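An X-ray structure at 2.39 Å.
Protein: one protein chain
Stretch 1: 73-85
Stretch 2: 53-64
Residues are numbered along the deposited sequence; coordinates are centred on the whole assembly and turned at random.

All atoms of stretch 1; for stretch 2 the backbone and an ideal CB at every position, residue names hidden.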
# COMPACT_ATOMS: atom_id res chain seq x y z
N GLN A 73 -17.76 -28.15 7.42
CA GLN A 73 -18.71 -28.53 8.47
C GLN A 73 -18.28 -29.86 9.08
O GLN A 73 -18.10 -30.86 8.37
CB GLN A 73 -20.12 -28.64 7.90
CG GLN A 73 -21.19 -28.82 8.97
CD GLN A 73 -22.60 -28.81 8.40
OE1 GLN A 73 -22.97 -29.67 7.60
NE2 GLN A 73 -23.40 -27.83 8.81
N LEU A 74 -18.11 -29.86 10.41
CA LEU A 74 -17.68 -31.05 11.15
C LEU A 74 -18.84 -31.90 11.63
O LEU A 74 -19.92 -31.39 11.93
CB LEU A 74 -16.87 -30.63 12.38
CG LEU A 74 -15.52 -29.93 12.25
CD1 LEU A 74 -15.14 -29.35 13.60
CD2 LEU A 74 -14.46 -30.91 11.76
N ALA A 75 -18.61 -33.21 11.73
CA ALA A 75 -19.63 -34.10 12.23
C ALA A 75 -19.70 -33.82 13.74
O ALA A 75 -18.74 -33.29 14.32
CB ALA A 75 -19.25 -35.55 11.98
N ARG A 76 -20.83 -34.14 14.36
CA ARG A 76 -21.01 -33.91 15.80
C ARG A 76 -20.03 -34.71 16.64
O ARG A 76 -19.62 -35.81 16.27
CB ARG A 76 -22.42 -34.32 16.21
CG ARG A 76 -23.53 -33.45 15.68
CD ARG A 76 -24.87 -34.15 15.87
NE ARG A 76 -25.98 -33.27 15.53
CZ ARG A 76 -26.37 -32.24 16.28
NH1 ARG A 76 -25.73 -31.97 17.42
NH2 ARG A 76 -27.38 -31.47 15.89
N SER A 77 -19.67 -34.16 17.80
CA SER A 77 -18.76 -34.86 18.69
C SER A 77 -18.92 -34.36 20.12
O SER A 77 -19.09 -33.16 20.34
CB SER A 77 -17.31 -34.68 18.24
OG SER A 77 -16.43 -35.31 19.16
N LYS A 78 -18.87 -35.28 21.07
CA LYS A 78 -19.00 -34.94 22.49
C LYS A 78 -17.64 -34.57 23.05
O LYS A 78 -17.53 -34.01 24.14
CB LYS A 78 -19.53 -36.14 23.28
CG LYS A 78 -20.98 -36.51 23.00
CD LYS A 78 -21.28 -37.90 23.55
CE LYS A 78 -22.78 -38.15 23.66
NZ LYS A 78 -23.52 -37.86 22.40
N HIS A 79 -16.59 -34.88 22.29
CA HIS A 79 -15.23 -34.60 22.71
C HIS A 79 -14.54 -33.49 21.92
O HIS A 79 -15.04 -33.05 20.87
CB HIS A 79 -14.38 -35.86 22.57
CG HIS A 79 -15.00 -37.08 23.18
ND1 HIS A 79 -15.57 -38.07 22.42
CD2 HIS A 79 -15.15 -37.45 24.47
CE1 HIS A 79 -16.04 -39.02 23.22
NE2 HIS A 79 -15.80 -38.66 24.47
N PRO A 80 -13.39 -33.03 22.42
CA PRO A 80 -12.62 -31.98 21.74
C PRO A 80 -12.30 -32.49 20.34
O PRO A 80 -12.16 -33.70 20.14
CB PRO A 80 -11.36 -31.86 22.60
CG PRO A 80 -11.85 -32.22 23.97
CD PRO A 80 -12.76 -33.39 23.71
N VAL A 81 -12.19 -31.59 19.37
CA VAL A 81 -11.88 -32.00 18.01
C VAL A 81 -10.61 -31.31 17.52
O VAL A 81 -10.34 -30.14 17.84
CB VAL A 81 -13.04 -31.66 17.04
CG1 VAL A 81 -12.62 -31.94 15.60
CG2 VAL A 81 -14.27 -32.50 17.38
N THR A 82 -9.82 -32.06 16.76
CA THR A 82 -8.58 -31.56 16.19
C THR A 82 -8.69 -31.63 14.67
O THR A 82 -8.99 -32.69 14.11
CB THR A 82 -7.36 -32.39 16.65
OG1 THR A 82 -7.28 -32.36 18.08
CG2 THR A 82 -6.07 -31.82 16.08
N VAL A 83 -8.47 -30.51 14.01
CA VAL A 83 -8.56 -30.44 12.55
C VAL A 83 -7.14 -30.27 12.01
O VAL A 83 -6.39 -29.42 12.47
CB VAL A 83 -9.42 -29.23 12.12
CG1 VAL A 83 -9.62 -29.23 10.61
CG2 VAL A 83 -10.77 -29.29 12.84
N HIS A 84 -6.78 -31.11 11.04
CA HIS A 84 -5.45 -31.06 10.45
C HIS A 84 -5.51 -30.70 8.97
O HIS A 84 -6.40 -31.16 8.25
CB HIS A 84 -4.76 -32.43 10.54
CG HIS A 84 -4.63 -32.96 11.93
ND1 HIS A 84 -3.62 -32.58 12.79
CD2 HIS A 84 -5.35 -33.90 12.59
CE1 HIS A 84 -3.73 -33.25 13.92
NE2 HIS A 84 -4.77 -34.06 13.83
N TYR A 85 -4.58 -29.88 8.51
CA TYR A 85 -4.49 -29.53 7.10
C TYR A 85 -3.14 -28.93 6.79
O TYR A 85 -2.37 -28.58 7.69
CB TYR A 85 -5.61 -28.57 6.65
CG TYR A 85 -5.75 -27.30 7.45
CD1 TYR A 85 -6.54 -27.26 8.60
CD2 TYR A 85 -5.08 -26.13 7.07
CE1 TYR A 85 -6.68 -26.08 9.34
CE2 TYR A 85 -5.21 -24.94 7.81
CZ TYR A 85 -6.01 -24.93 8.94
OH TYR A 85 -6.15 -23.79 9.69
N UNK A 53 -7.37 -31.51 4.18
CA UNK A 53 -7.94 -31.28 5.50
C UNK A 53 -8.73 -32.50 5.98
O UNK A 53 -9.46 -33.12 5.20
CB UNK A 53 -8.84 -30.04 5.48
N UNK A 54 -8.54 -32.87 7.24
CA UNK A 54 -9.27 -33.98 7.83
C UNK A 54 -9.43 -33.70 9.32
O UNK A 54 -8.79 -32.79 9.85
CB UNK A 54 -8.55 -35.31 7.59
N UNK A 55 -10.29 -34.44 10.00
CA UNK A 55 -10.52 -34.19 11.41
C UNK A 55 -10.48 -35.45 12.24
O UNK A 55 -10.62 -36.55 11.72
CB UNK A 55 -11.87 -33.49 11.60
N UNK A 56 -10.32 -35.27 13.54
CA UNK A 56 -10.27 -36.42 14.44
C UNK A 56 -10.78 -36.03 15.81
O UNK A 56 -10.63 -34.88 16.24
CB UNK A 56 -8.85 -36.97 14.54
N UNK A 57 -11.38 -36.99 16.50
CA UNK A 57 -11.89 -36.75 17.84
C UNK A 57 -11.92 -38.05 18.61
O UNK A 57 -12.34 -39.08 18.08
CB UNK A 57 -13.28 -36.12 17.79
N UNK A 58 -11.45 -37.99 19.84
CA UNK A 58 -11.43 -39.15 20.72
C UNK A 58 -10.76 -40.35 20.05
O UNK A 58 -11.27 -41.46 20.11
CB UNK A 58 -12.85 -39.51 21.14
N UNK A 59 -9.62 -40.09 19.41
CA UNK A 59 -8.86 -41.15 18.76
C UNK A 59 -9.45 -41.75 17.50
O UNK A 59 -8.90 -42.72 16.98
CB UNK A 59 -8.65 -42.28 19.77
N UNK A 60 -10.54 -41.18 17.01
CA UNK A 60 -11.17 -41.70 15.80
C UNK A 60 -11.28 -40.60 14.75
O UNK A 60 -11.48 -39.43 15.09
CB UNK A 60 -12.55 -42.28 16.12
N UNK A 61 -11.15 -40.97 13.48
CA UNK A 61 -11.27 -39.97 12.43
C UNK A 61 -12.68 -39.42 12.53
O UNK A 61 -13.62 -40.15 12.83
CB UNK A 61 -10.98 -40.55 11.04
N UNK A 62 -12.82 -38.12 12.32
CA UNK A 62 -14.13 -37.48 12.38
C UNK A 62 -14.49 -36.97 10.99
O UNK A 62 -13.67 -36.34 10.32
CB UNK A 62 -14.14 -36.34 13.40
N UNK A 63 -15.71 -37.24 10.54
CA UNK A 63 -16.13 -36.77 9.22
C UNK A 63 -16.22 -35.25 9.14
O UNK A 63 -16.66 -34.59 10.08
CB UNK A 63 -17.48 -37.38 8.86
N UNK A 64 -15.79 -34.71 8.00
CA UNK A 64 -15.83 -33.27 7.77
C UNK A 64 -16.04 -33.08 6.27
O UNK A 64 -15.38 -33.73 5.47
CB UNK A 64 -14.56 -32.58 8.26

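Strand 53-57 runs antiparallel to strand 81-85, the axes approaching to 4.7 Å at 158°; as in any extended strand, successive side chains alternate between the two faces of the sheet.

At position 53 the ideal CB lies 3.7 Å from Tyr 85 CB, with Val 83 CG1 5.3 Å from it. These neighbours offer carbon rather than polar groups, and a branched or long aliphatic side chain would suit. The residue is Leu 53; its CG lies 3.8 Å from Val 83 CG1 and its CD1 3.7 Å from Tyr 85 CD1.

Position 54 pairs with His 84, and its CB points to the face that carries Thr 82 and His 84. No side chain crowds it, so polar, aromatic or long residues are all possible. It is His 54. The backbone pair closes in both directions, His 54 N to His 84 O and His 84 N to His 54 O, each 2.9 Å. The side chain (chi1 p) brings its ring face over His 84 CB, 3.9 Å from CB to ring centroid; the two rings barely overlap.

Position 55 turns to the face of Val 81 and Val 83. Its ideal CB is already 3.7 Å from Leu 74 CD2 and 4.4 Å from Val 81 CG1, which favours a small apolar residue. Ala 55 fills the place with its methyl alone.

Position 56 returns to the face of Thr 82 and His 84, its ideal CB 5.0 Å from His 84 CD2. The imidazole is within reach of a longer side chain, and an acceptor such as Glu or Gln would fit. Glu 56 takes the role: His 84 NE2 donates to Glu 56 OE2 at 2.7 Å, near the plane of the ring.

At position 57 the ideal CB is 3.5 Å from Ser 77 OG and 3.6 Å from Pro 80 O, a tight polar site for a small donor, Ser or Thr. Ser 57 OG donates to Pro 80 O at 2.7 Å and lies 2.8 Å from Ser 77 OG.

Position 58, with phi/psi of 52/45 in a type I' turn, suits Asn, Gly or Asp. Asn 58 sets its CG over one face of the His 79 ring. Position 59 also has positive phi, which favours glycine, and is Gly 59. Positions 60 and 61, out of reach, are Leu 60 and Ser 61.

Position 62 points toward stretch 1, with Val 81 CG1 5.1 Å and Ala 75 CB 5.4 Å from its ideal CB, room for a large aliphatic residue. Leu 62 places CD2 3.6 Å from Val 81 CG2 and CD1 3.7 Å from Ala 75 CB.

Position 63 points sideways, and many residues would serve. Pro 63 rests CD 3.7 Å from Ala 75 CB, and its O accepts from Ala 75 N at 2.9 Å.

Position 64 faces Leu 74 CD2, 3.9 Å from the ideal CB, and a beta-branched or other aliphatic residue fits; Val 64 CG2 approaches that Leu 74 CD2 to 3.9 Å.

Stretch 2, residues 53-64: LHAESNGLSLPV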
# COMPACT_ATOMS: atom_id res chain seq x y z
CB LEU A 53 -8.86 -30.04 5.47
CG LEU A 53 -9.52 -29.59 6.78
CD1 LEU A 53 -9.67 -28.08 6.79
CD2 LEU A 53 -10.88 -30.26 6.94
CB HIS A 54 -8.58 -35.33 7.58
CG HIS A 54 -7.18 -35.40 8.08
ND1 HIS A 54 -6.12 -34.79 7.44
CD2 HIS A 54 -6.64 -36.05 9.14
CE1 HIS A 54 -5.00 -35.05 8.09
NE2 HIS A 54 -5.29 -35.82 9.12
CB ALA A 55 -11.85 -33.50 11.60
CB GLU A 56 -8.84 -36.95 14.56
CG GLU A 56 -7.92 -36.06 15.36
CD GLU A 56 -6.61 -36.73 15.71
OE1 GLU A 56 -6.64 -37.87 16.22
OE2 GLU A 56 -5.55 -36.11 15.48
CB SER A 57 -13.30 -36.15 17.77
OG SER A 57 -13.70 -35.68 19.05
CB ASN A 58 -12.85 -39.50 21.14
CG ASN A 58 -12.90 -40.32 22.42
OD1 ASN A 58 -12.13 -40.08 23.35
ND2 ASN A 58 -13.82 -41.28 22.47
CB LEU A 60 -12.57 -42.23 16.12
CG LEU A 60 -12.62 -43.38 17.13
CD1 LEU A 60 -14.06 -43.71 17.49
CD2 LEU A 60 -11.90 -44.59 16.55
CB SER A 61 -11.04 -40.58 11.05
OG SER A 61 -12.10 -41.44 10.68
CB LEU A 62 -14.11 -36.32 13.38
CG LEU A 62 -15.43 -35.56 13.59
CD1 LEU A 62 -16.47 -36.49 14.19
CD2 LEU A 62 -15.18 -34.39 14.51
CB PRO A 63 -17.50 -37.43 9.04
CG PRO A 63 -17.40 -38.67 9.89
CD PRO A 63 -16.72 -38.14 11.12
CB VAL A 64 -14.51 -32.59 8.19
CG1 VAL A 64 -13.34 -33.24 7.49
CG2 VAL A 64 -14.57 -31.11 7.87
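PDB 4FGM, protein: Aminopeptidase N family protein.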